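Local coordinates for putative diflavin flavoprotein A 3 (Synechocystis sp., PDB 6H0C) that probably passes electrons from NADH to oxygen, reducing it to water, the present chain being its flavodiiron core of metallo-beta-lactamase-like and flavodoxin-like domains, at residues T15-T21 with T37-L43; K172-A176 with L240-Y244; Q182-E186 with P231-L237. All coordinates share one frame. Residues are numbered along the deposited sequence.

Contact 1: residues T15-T21 with T37-L43; sequences TVFRSRT and TTANSYL
Residues 15-21 and 37-43 are adjacent antiparallel strands in extended beta conformation, whose short axes approach to 4.5 Å at 158° between their N-to-C directions. Register is unbroken from Thr15 opposite Leu43 to Thr21 opposite Thr37. Hydrogen-bonded pairs Thr15-Leu43, Phe17-Ser41, Ser19-Ala39 and Thr21-Thr37 have CA atoms 5.0-5.7 Å apart; the non-hydrogen-bonded pairs Val16-Tyr42, Arg18-Asn40 and Arg20-Thr38 close to 4.4-4.6 Å. Each hydrogen-bonded pair makes two backbone bonds, among them Phe17 N to Ser41 O (2.8 Å) and Ser41 N to Phe17 O (3.0 Å). Both strands lie inside the mixed sheet of the metallo-beta-lactamase-like domain, between strands 4-11 and 49-52, and the odd-numbered face is covered by helix 60-70, as in the alpha-beta/beta-alpha sandwich of this family. On that face Phe17 (chi1 m) lays CE2 4.0 Å from CB of Leu43 (chi1 t) and packs on Phe63 and Leu67. Water 2, between the strands on this face, donates to Phe17 O (2.8 Å), Ala39 O (3.0 Å) and Ser41 OG (2.9 Å) and also bonds Ser19 OG (2.6 Å); Ser41 OG also hydrogen-bonds Asp53 O. The even-numbered face carries Val16 (p), whose CG2 touches CE2 of Tyr42 (m) at 3.4 Å; Tyr42 OH bonds Pro227 O. Thr38 OG1 donates to Asn40 OD1 at 2.7 Å, while CG2 of Thr38 sits 3.6 Å from NH2 of Arg18, over one guanidinium face. Arg18 hydrogen-bonds Gln6, and Arg20 forms salt bridges with Asp4 and Asp181.

Contact 2: residues K172-A176 with L240-Y244; sequences KLFGA and LTRNY
Loop 172-176, which leaves strand 167-171, turns at Phe174 in a left-handed conformation (phi/psi 76/16) and meets one side of helical residues 240-244, Phe174 CA lying 7.6 Å from Leu240 CA. Aromatic stacking dominates: the rings of Phe174 (chi1 -68°) and Tyr244 (chi1 -95°) form an offset stack, centroids 4.6 Å apart and planes at 28°, with CE1 of Phe174 over a face of the tyrosine, 3.5 Å from its CD2. Apolar packing adds Leu240 (chi1 t, chi2 p), whose CD2 is 4.1 Å from Phe174 CD1. Polar contacts gather at the phenol: Phe174 N donates a weak hydrogen bond to Tyr244 OH (3.0 Å), and this hydroxyl donates to a water 2.6 Å away, which in turn donates to Gly175 O (2.9 Å). Tyr225 also stacks on Phe174, and Phe199 meets Tyr244 edge-to-face. This is a buried aromatic cluster of the metallo-beta-lactamase-like domain, where helix 237-253 packs on the loop after strand 167-171, on Tyr225 of strand 224-227 and on Phe199 of helix 189-202.

Contact 3: residues Q182-E186 with P231-L237; sequences QVFDE and PLVRYGL
Two irregular loops run side by side here: residues 182-186 precede helix 189-202, while residues 231-237 lead into helix 237-253. Leu232 N donates to Val183 O at 2.9 Å, and the CA atoms of Phe184 and Leu232 lie 4.8 Å apart. Asp185, in the p rotamer (chi1 68°, chi2 -28°), turns its carboxylate into the bend of residues 233-236. There OD1 accepts both Arg234 N and Tyr235 N, each at 2.9 Å, and OD2 accepts Gly236 N at 2.9 Å. Gly236, the N-cap residue of the following helix, suits this tight approach, since a CB there would fall only 2.8 Å from OD2. Phe184 (m, chi2 89°) swings its ring beside Leu232 and Arg234: CE2 is 3.9 Å from Leu232 CB and 3.4 Å from Arg234 CZ, lying over one face of the guanidinium. Arg234 reaches this place with chi1 and chi2 both t and chi3 m, and its NE hydrogen-bonds Thr224. Tyr235 (m) points toward the other loop, presenting its ring edge to Phe184 CB, 4.0 Å from CE2, and setting CD2 3.5 Å from Glu186 N. Val183 (t) places CG1 3.9 Å from CD1 of Leu232 (m, p), both side chains also packing against strand 4-11. Pro231 packs against the Asp185 side chain, Pro231 CG lying 3.9 Å from Asp185 CB. Because Asp185 also forms a salt bridge with Arg195, one buried carboxylate accepts three backbone NH bonds and pairs its charge with a cationic side chain, joining the turn before helix 237-253 to helix 189-202.

All three contacts belong to the metallo-beta-lactamase-like domain. Contacts 1 and 3, centres 13 Å apart, touch: Val16 CG1 packs on Val183 CG1 and Tyr42 CE2 on Leu232 CD2, both at 4.0 Å. Contact 3 is nested within the chain loop closed by contact 2; their centres are 11 Å apart, with Phe174 O 3.5 Å from Val233 CG2. Contacts 1 and 2, 18 Å between centres, do not touch. A bound citrate, probably from the crystallisation liquor, is hydrogen-bonded by Lys172 and lies about 6 Å from the Ala39 side chain. Lys172 NZ and Thr38 O both hydrogen-bond His229, so contacts 1 and 2 flank what is probably the pocket corresponding to the diiron site of relatives.

Contact 1: residues T15-T21 with T37-L43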
loop_
_atom_site.group_PDB
_atom_site.type_symbol
_atom_site.label_atom_id
_atom_site.label_comp_id
_atom_site.label_asym_id
_atom_site.label_seq_id
_atom_site.Cartn_x
_atom_site.Cartn_y
_atom_site.Cartn_z
ATOM N N THR A 15 -20.335 -3.380 -12.139
ATOM C CA THR A 15 -19.425 -3.753 -13.209
ATOM C C THR A 15 -17.974 -3.550 -12.784
ATOM O O THR A 15 -17.663 -2.575 -12.094
ATOM C CB THR A 15 -19.702 -2.922 -14.469
ATOM O OG1 THR A 15 -21.105 -2.978 -14.768
ATOM C CG2 THR A 15 -18.888 -3.439 -15.655
ATOM N N VAL A 16 -17.092 -4.468 -13.180
ATOM C CA VAL A 16 -15.656 -4.252 -12.985
ATOM C C VAL A 16 -14.963 -3.839 -14.291
ATOM O O VAL A 16 -15.287 -4.325 -15.382
ATOM C CB VAL A 16 -14.946 -5.495 -12.415
ATOM C CG1 VAL A 16 -14.938 -6.622 -13.435
ATOM C CG2 VAL A 16 -13.523 -5.142 -12.023
ATOM N N PHE A 17 -14.033 -2.907 -14.167
ATOM C CA PHE A 17 -13.169 -2.507 -15.271
ATOM C C PHE A 17 -11.751 -2.876 -14.877
ATOM O O PHE A 17 -11.153 -2.192 -14.044
ATOM C CB PHE A 17 -13.261 -0.993 -15.547
ATOM C CG PHE A 17 -14.591 -0.538 -16.080
ATOM C CD1 PHE A 17 -14.725 -0.166 -17.407
ATOM C CD2 PHE A 17 -15.704 -0.467 -15.255
ATOM C CE1 PHE A 17 -15.954 0.259 -17.915
ATOM C CE2 PHE A 17 -16.935 -0.046 -15.752
ATOM C CZ PHE A 17 -17.056 0.319 -17.090
ATOM N N ARG A 18 -11.212 -3.957 -15.432
ATOM C CA ARG A 18 -9.851 -4.352 -15.080
ATOM C C ARG A 18 -8.860 -3.802 -16.102
ATOM O O ARG A 18 -8.800 -4.280 -17.235
ATOM C CB ARG A 18 -9.718 -5.881 -14.978
ATOM C CG ARG A 18 -10.756 -6.535 -14.065
ATOM C CD ARG A 18 -10.255 -7.843 -13.478
ATOM N NE ARG A 18 -9.788 -8.764 -14.511
ATOM C CZ ARG A 18 -8.835 -9.674 -14.326
ATOM N NH1 ARG A 18 -8.468 -10.464 -15.331
ATOM N NH2 ARG A 18 -8.246 -9.795 -13.137
ATOM N N SER A 19 -8.100 -2.784 -15.706
ATOM C CA SER A 19 -6.987 -2.313 -16.528
ATOM C C SER A 19 -5.854 -3.322 -16.415
ATOM O O SER A 19 -5.286 -3.513 -15.334
ATOM C CB SER A 19 -6.526 -0.926 -16.094
ATOM O OG SER A 19 -7.576 0.015 -16.246
ATOM N N ARG A 20 -5.530 -3.978 -17.525
ATOM C CA ARG A 20 -4.612 -5.105 -17.468
ATOM C C ARG A 20 -3.282 -4.792 -18.133
ATOM O O ARG A 20 -3.242 -4.160 -19.189
ATOM C CB ARG A 20 -5.253 -6.338 -18.120
ATOM C CG ARG A 20 -6.635 -6.690 -17.572
ATOM C CD ARG A 20 -7.125 -8.038 -18.095
ATOM N NE ARG A 20 -7.197 -8.055 -19.553
ATOM C CZ ARG A 20 -7.198 -9.162 -20.288
ATOM N NH1 ARG A 20 -7.126 -10.350 -19.697
ATOM N NH2 ARG A 20 -7.265 -9.081 -21.614
ATOM N N THR A 21 -2.196 -5.227 -17.495
ATOM C CA THR A 21 -0.873 -5.197 -18.114
ATOM C C THR A 21 -0.206 -6.563 -17.944
ATOM O O THR A 21 -0.197 -7.129 -16.850
ATOM C CB THR A 21 0.032 -4.073 -17.524
ATOM O OG1 THR A 21 1.281 -4.052 -18.220
ATOM C CG2 THR A 21 0.298 -4.273 -16.034
ATOM N N THR A 37 -0.153 -7.615 -13.930
ATOM C CA THR A 37 -1.125 -7.344 -12.886
ATOM C C THR A 37 -2.346 -6.698 -13.507
ATOM O O THR A 37 -2.422 -6.528 -14.732
ATOM C CB THR A 37 -0.535 -6.446 -11.769
ATOM O OG1 THR A 37 -1.516 -6.247 -10.751
ATOM C CG2 THR A 37 -0.097 -5.092 -12.305
ATOM N N THR A 38 -3.319 -6.359 -12.674
ATOM C CA THR A 38 -4.442 -5.564 -13.140
ATOM C C THR A 38 -4.685 -4.472 -12.110
ATOM O O THR A 38 -4.356 -4.635 -10.934
ATOM C CB THR A 38 -5.744 -6.411 -13.354
ATOM O OG1 THR A 38 -6.340 -6.737 -12.091
ATOM C CG2 THR A 38 -5.452 -7.706 -14.113
ATOM N N ALA A 39 -5.232 -3.353 -12.565
ATOM C CA ALA A 39 -5.722 -2.321 -11.671
ATOM C C ALA A 39 -7.244 -2.312 -11.808
ATOM O O ALA A 39 -7.779 -1.979 -12.881
ATOM C CB ALA A 39 -5.106 -0.948 -12.014
ATOM N N ASN A 40 -7.948 -2.685 -10.740
ATOM C CA ASN A 40 -9.390 -2.872 -10.832
ATOM C C ASN A 40 -10.215 -1.662 -10.380
ATOM O O ASN A 40 -10.059 -1.180 -9.266
ATOM C CB ASN A 40 -9.798 -4.108 -10.024
ATOM C CG ASN A 40 -9.090 -5.366 -10.491
ATOM O OD1 ASN A 40 -8.728 -5.484 -11.667
ATOM N ND2 ASN A 40 -8.882 -6.312 -9.572
ATOM N N SER A 41 -11.087 -1.180 -11.263
ATOM C CA SER A 41 -12.062 -0.139 -10.935
ATOM C C SER A 41 -13.461 -0.733 -10.958
ATOM O O SER A 41 -13.733 -1.645 -11.734
ATOM C CB SER A 41 -11.985 1.022 -11.926
ATOM O OG SER A 41 -10.641 1.387 -12.195
ATOM N N TYR A 42 -14.357 -0.212 -10.128
ATOM C CA TYR A 42 -15.711 -0.764 -10.034
ATOM C C TYR A 42 -16.777 0.313 -10.193
ATOM O O TYR A 42 -16.650 1.426 -9.682
ATOM C CB TYR A 42 -15.899 -1.491 -8.700
ATOM C CG TYR A 42 -14.882 -2.593 -8.480
ATOM C CD1 TYR A 42 -13.661 -2.322 -7.862
ATOM C CD2 TYR A 42 -15.128 -3.901 -8.912
ATOM C CE1 TYR A 42 -12.718 -3.319 -7.661
ATOM C CE2 TYR A 42 -14.181 -4.912 -8.714
ATOM C CZ TYR A 42 -12.981 -4.608 -8.090
ATOM O OH TYR A 42 -12.041 -5.591 -7.881
ATOM N N LEU A 43 -17.832 -0.029 -10.919
ATOM C CA LEU A 43 -18.938 0.886 -11.130
ATOM C C LEU A 43 -20.235 0.303 -10.571
ATOM O O LEU A 43 -20.679 -0.772 -10.995
ATOM C CB LEU A 43 -19.090 1.190 -12.616
ATOM C CG LEU A 43 -20.118 2.249 -12.980
ATOM C CD1 LEU A 43 -19.667 3.602 -12.473
ATOM C CD2 LEU A 43 -20.294 2.266 -14.480
HETATM O O HOH W 1 -22.376 -0.885 -13.326
HETATM O O HOH W 2 -9.407 -0.068 -14.432
#

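Contact 2: residues K172-A176 with L240-Y244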
loop_
_atom_site.group_PDB
_atom_site.type_symbol
_atom_site.label_atom_id
_atom_site.label_comp_id
_atom_site.label_asym_id
_atom_site.label_seq_id
_atom_site.Cartn_x
_atom_site.Cartn_y
_atom_site.Cartn_z
ATOM N N LYS A 172 -6.258 -2.657 -1.352
ATOM C CA LYS A 172 -4.992 -3.370 -1.392
ATOM C C LYS A 172 -5.024 -4.706 -0.654
ATOM O O LYS A 172 -4.112 -5.511 -0.807
ATOM C CB LYS A 172 -3.876 -2.488 -0.836
ATOM C CG LYS A 172 -3.529 -1.318 -1.744
ATOM C CD LYS A 172 -2.659 -1.766 -2.928
ATOM C CE LYS A 172 -2.445 -0.615 -3.918
ATOM N NZ LYS A 172 -1.404 -0.926 -4.951
ATOM N N LEU A 173 -6.067 -4.962 0.126
ATOM C CA LEU A 173 -6.153 -6.249 0.822
ATOM C C LEU A 173 -6.679 -7.382 -0.074
ATOM O O LEU A 173 -7.609 -7.181 -0.859
ATOM C CB LEU A 173 -7.046 -6.137 2.060
ATOM C CG LEU A 173 -6.545 -5.229 3.184
ATOM C CD1 LEU A 173 -7.624 -5.033 4.248
ATOM C CD2 LEU A 173 -5.281 -5.829 3.784
ATOM N N PHE A 174 -6.073 -8.562 0.055
ATOM C CA PHE A 174 -6.582 -9.799 -0.546
ATOM C C PHE A 174 -6.338 -9.930 -2.052
ATOM O O PHE A 174 -6.948 -10.772 -2.711
ATOM C CB PHE A 174 -8.084 -9.951 -0.269
ATOM C CG PHE A 174 -8.408 -10.205 1.172
ATOM C CD1 PHE A 174 -7.860 -11.287 1.837
ATOM C CD2 PHE A 174 -9.261 -9.367 1.860
ATOM C CE1 PHE A 174 -8.150 -11.528 3.170
ATOM C CE2 PHE A 174 -9.564 -9.606 3.195
ATOM C CZ PHE A 174 -9.006 -10.690 3.849
ATOM N N GLY A 175 -5.436 -9.124 -2.591
ATOM C CA GLY A 175 -5.220 -9.121 -4.024
ATOM C C GLY A 175 -4.024 -9.950 -4.453
ATOM O O GLY A 175 -3.432 -10.676 -3.659
ATOM N N ALA A 176 -3.672 -9.834 -5.728
ATOM C CA ALA A 176 -2.533 -10.548 -6.269
ATOM C C ALA A 176 -2.118 -9.898 -7.573
ATOM O O ALA A 176 -2.967 -9.533 -8.382
ATOM C CB ALA A 176 -2.865 -12.005 -6.482
ATOM N N LEU A 240 -8.413 -18.119 1.382
ATOM C CA LEU A 240 -7.421 -17.052 1.407
ATOM C C LEU A 240 -7.504 -16.309 2.734
ATOM O O LEU A 240 -6.483 -15.908 3.296
ATOM C CB LEU A 240 -7.612 -16.081 0.236
ATOM C CG LEU A 240 -6.626 -14.903 0.173
ATOM C CD1 LEU A 240 -5.174 -15.377 0.212
ATOM C CD2 LEU A 240 -6.885 -14.035 -1.064
ATOM N N THR A 241 -8.719 -16.133 3.246
ATOM C CA THR A 241 -8.880 -15.433 4.513
ATOM C C THR A 241 -8.210 -16.220 5.651
ATOM O O THR A 241 -7.463 -15.647 6.445
ATOM C CB THR A 241 -10.354 -15.191 4.831
ATOM O OG1 THR A 241 -10.940 -14.443 3.763
ATOM C CG2 THR A 241 -10.496 -14.393 6.117
ATOM N N ARG A 242 -8.450 -17.529 5.712
ATOM C CA ARG A 242 -7.797 -18.387 6.708
ATOM C C ARG A 242 -6.262 -18.340 6.582
ATOM O O ARG A 242 -5.551 -18.305 7.584
ATOM C CB ARG A 242 -8.298 -19.835 6.586
ATOM C CG ARG A 242 -9.801 -20.030 6.832
ATOM C CD ARG A 242 -10.200 -21.525 6.924
ATOM N NE ARG A 242 -9.747 -22.328 5.776
ATOM C CZ ARG A 242 -10.510 -22.670 4.732
ATOM N NH1 ARG A 242 -11.781 -22.285 4.678
ATOM N NH2 ARG A 242 -10.005 -23.401 3.738
ATOM N N ASN A 243 -5.759 -18.327 5.353
ATOM C CA ASN A 243 -4.325 -18.182 5.114
ATOM C C ASN A 243 -3.763 -16.857 5.658
ATOM O O ASN A 243 -2.719 -16.839 6.312
ATOM C CB ASN A 243 -4.023 -18.304 3.617
ATOM C CG ASN A 243 -3.810 -19.760 3.170
ATOM O OD1 ASN A 243 -2.681 -20.201 2.969
ATOM N ND2 ASN A 243 -4.895 -20.498 3.016
ATOM N N TYR A 244 -4.447 -15.750 5.374
ATOM C CA TYR A 244 -4.036 -14.449 5.901
ATOM C C TYR A 244 -3.912 -14.489 7.429
ATOM O O TYR A 244 -2.939 -13.987 8.001
ATOM C CB TYR A 244 -5.029 -13.361 5.495
ATOM C CG TYR A 244 -4.666 -12.579 4.254
ATOM C CD1 TYR A 244 -4.200 -13.217 3.106
ATOM C CD2 TYR A 244 -4.830 -11.192 4.219
ATOM C CE1 TYR A 244 -3.890 -12.493 1.963
ATOM C CE2 TYR A 244 -4.523 -10.460 3.093
ATOM C CZ TYR A 244 -4.052 -11.108 1.968
ATOM O OH TYR A 244 -3.750 -10.360 0.840
HETATM O O HOH W 3 -2.785 -11.839 -1.122
#

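Contact 3: residues Q182-E186 with P231-L237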
loop_
_atom_site.group_PDB
_atom_site.type_symbol
_atom_site.label_atom_id
_atom_site.label_comp_id
_atom_site.label_asym_id
_atom_site.label_seq_id
_atom_site.Cartn_x
_atom_site.Cartn_y
_atom_site.Cartn_z
ATOM N N GLN A 182 -9.151 -14.720 -16.674
ATOM C CA GLN A 182 -10.201 -14.992 -15.693
ATOM C C GLN A 182 -10.498 -13.775 -14.823
ATOM O O GLN A 182 -9.614 -13.260 -14.136
ATOM C CB GLN A 182 -9.818 -16.180 -14.810
ATOM C CG GLN A 182 -9.753 -17.475 -15.569
ATOM C CD GLN A 182 -10.874 -17.573 -16.590
ATOM O OE1 GLN A 182 -12.057 -17.476 -16.242
ATOM N NE2 GLN A 182 -10.508 -17.739 -17.862
ATOM N N VAL A 183 -11.744 -13.315 -14.860
ATOM C CA VAL A 183 -12.162 -12.197 -14.023
ATOM C C VAL A 183 -12.354 -12.664 -12.581
ATOM O O VAL A 183 -12.131 -11.910 -11.633
ATOM C CB VAL A 183 -13.462 -11.557 -14.548
ATOM C CG1 VAL A 183 -14.003 -10.520 -13.551
ATOM C CG2 VAL A 183 -13.217 -10.938 -15.919
ATOM N N PHE A 184 -12.766 -13.915 -12.419
ATOM C CA PHE A 184 -12.905 -14.487 -11.095
ATOM C C PHE A 184 -11.818 -15.519 -10.832
ATOM O O PHE A 184 -11.092 -15.910 -11.737
ATOM C CB PHE A 184 -14.285 -15.108 -10.925
ATOM C CG PHE A 184 -15.365 -14.102 -10.677
ATOM C CD1 PHE A 184 -16.046 -13.520 -11.736
ATOM C CD2 PHE A 184 -15.698 -13.733 -9.379
ATOM C CE1 PHE A 184 -17.045 -12.587 -11.509
ATOM C CE2 PHE A 184 -16.693 -12.800 -9.143
ATOM C CZ PHE A 184 -17.370 -12.225 -10.211
ATOM N N ASP A 185 -11.719 -15.963 -9.585
ATOM C CA ASP A 185 -10.582 -16.755 -9.144
ATOM C C ASP A 185 -10.872 -18.255 -9.004
ATOM O O ASP A 185 -10.509 -18.856 -7.989
ATOM C CB ASP A 185 -10.074 -16.204 -7.800
ATOM C CG ASP A 185 -11.063 -16.427 -6.659
ATOM O OD1 ASP A 185 -12.286 -16.493 -6.923
ATOM O OD2 ASP A 185 -10.616 -16.551 -5.496
ATOM N N GLU A 186 -11.509 -18.879 -9.996
ATOM C CA GLU A 186 -11.700 -20.328 -9.888
ATOM C C GLU A 186 -10.358 -21.023 -9.981
ATOM O O GLU A 186 -9.558 -20.720 -10.865
ATOM C CB GLU A 186 -12.632 -20.881 -10.957
ATOM C CG GLU A 186 -12.926 -22.359 -10.729
ATOM C CD GLU A 186 -14.191 -22.822 -11.430
ATOM O OE1 GLU A 186 -14.972 -23.588 -10.813
ATOM O OE2 GLU A 186 -14.402 -22.421 -12.600
ATOM N N PRO A 231 -7.732 -11.195 -9.979
ATOM C CA PRO A 231 -9.126 -11.628 -10.090
ATOM C C PRO A 231 -9.930 -11.227 -8.870
ATOM O O PRO A 231 -9.361 -11.000 -7.796
ATOM C CB PRO A 231 -9.013 -13.150 -10.178
ATOM C CG PRO A 231 -7.768 -13.461 -9.418
ATOM C CD PRO A 231 -6.819 -12.327 -9.745
ATOM N N LEU A 232 -11.243 -11.133 -9.030
ATOM C CA LEU A 232 -12.108 -10.983 -7.873
ATOM C C LEU A 232 -12.030 -12.265 -7.049
ATOM O O LEU A 232 -11.796 -13.347 -7.594
ATOM C CB LEU A 232 -13.548 -10.668 -8.294
ATOM C CG LEU A 232 -13.754 -9.200 -8.685
ATOM C CD1 LEU A 232 -13.183 -8.924 -10.074
ATOM C CD2 LEU A 232 -15.210 -8.808 -8.604
ATOM N N VAL A 233 -12.201 -12.134 -5.738
ATOM C CA VAL A 233 -12.033 -13.261 -4.835
ATOM C C VAL A 233 -13.395 -13.795 -4.419
ATOM O O VAL A 233 -14.060 -13.229 -3.542
ATOM C CB VAL A 233 -11.214 -12.862 -3.580
ATOM C CG1 VAL A 233 -10.865 -14.100 -2.761
ATOM C CG2 VAL A 233 -9.955 -12.097 -3.985
ATOM N N ARG A 234 -13.822 -14.874 -5.068
ATOM C CA ARG A 234 -15.082 -15.514 -4.710
ATOM C C ARG A 234 -14.867 -16.969 -4.294
ATOM O O ARG A 234 -15.254 -17.393 -3.200
ATOM C CB ARG A 234 -16.075 -15.442 -5.870
ATOM C CG ARG A 234 -17.411 -16.110 -5.553
ATOM C CD ARG A 234 -18.478 -15.685 -6.534
ATOM N NE ARG A 234 -18.836 -14.281 -6.362
ATOM C CZ ARG A 234 -19.474 -13.559 -7.279
ATOM N NH1 ARG A 234 -19.824 -14.116 -8.433
ATOM N NH2 ARG A 234 -19.762 -12.281 -7.047
ATOM N N TYR A 235 -14.224 -17.725 -5.170
ATOM C CA TYR A 235 -14.010 -19.137 -4.931
ATOM C C TYR A 235 -12.922 -19.386 -3.900
ATOM O O TYR A 235 -12.962 -20.390 -3.187
ATOM C CB TYR A 235 -13.682 -19.828 -6.248
ATOM C CG TYR A 235 -14.775 -19.609 -7.255
ATOM C CD1 TYR A 235 -15.981 -20.290 -7.145
ATOM C CD2 TYR A 235 -14.621 -18.708 -8.298
ATOM C CE1 TYR A 235 -16.999 -20.096 -8.053
ATOM C CE2 TYR A 235 -15.636 -18.506 -9.214
ATOM C CZ TYR A 235 -16.824 -19.207 -9.083
ATOM O OH TYR A 235 -17.847 -19.020 -9.984
ATOM N N GLY A 236 -11.963 -18.468 -3.804
ATOM C CA GLY A 236 -10.882 -18.618 -2.844
ATOM C C GLY A 236 -11.033 -17.784 -1.583
ATOM O O GLY A 236 -10.090 -17.671 -0.793
ATOM N N LEU A 237 -12.218 -17.208 -1.389
ATOM C CA LEU A 237 -12.431 -16.230 -0.324
ATOM C C LEU A 237 -12.128 -16.801 1.068
ATOM O O LEU A 237 -11.288 -16.259 1.792
ATOM C CB LEU A 237 -13.865 -15.687 -0.376
ATOM C CG LEU A 237 -14.174 -14.476 0.524
ATOM C CD1 LEU A 237 -15.339 -13.654 -0.008
ATOM C CD2 LEU A 237 -14.455 -14.919 1.959
#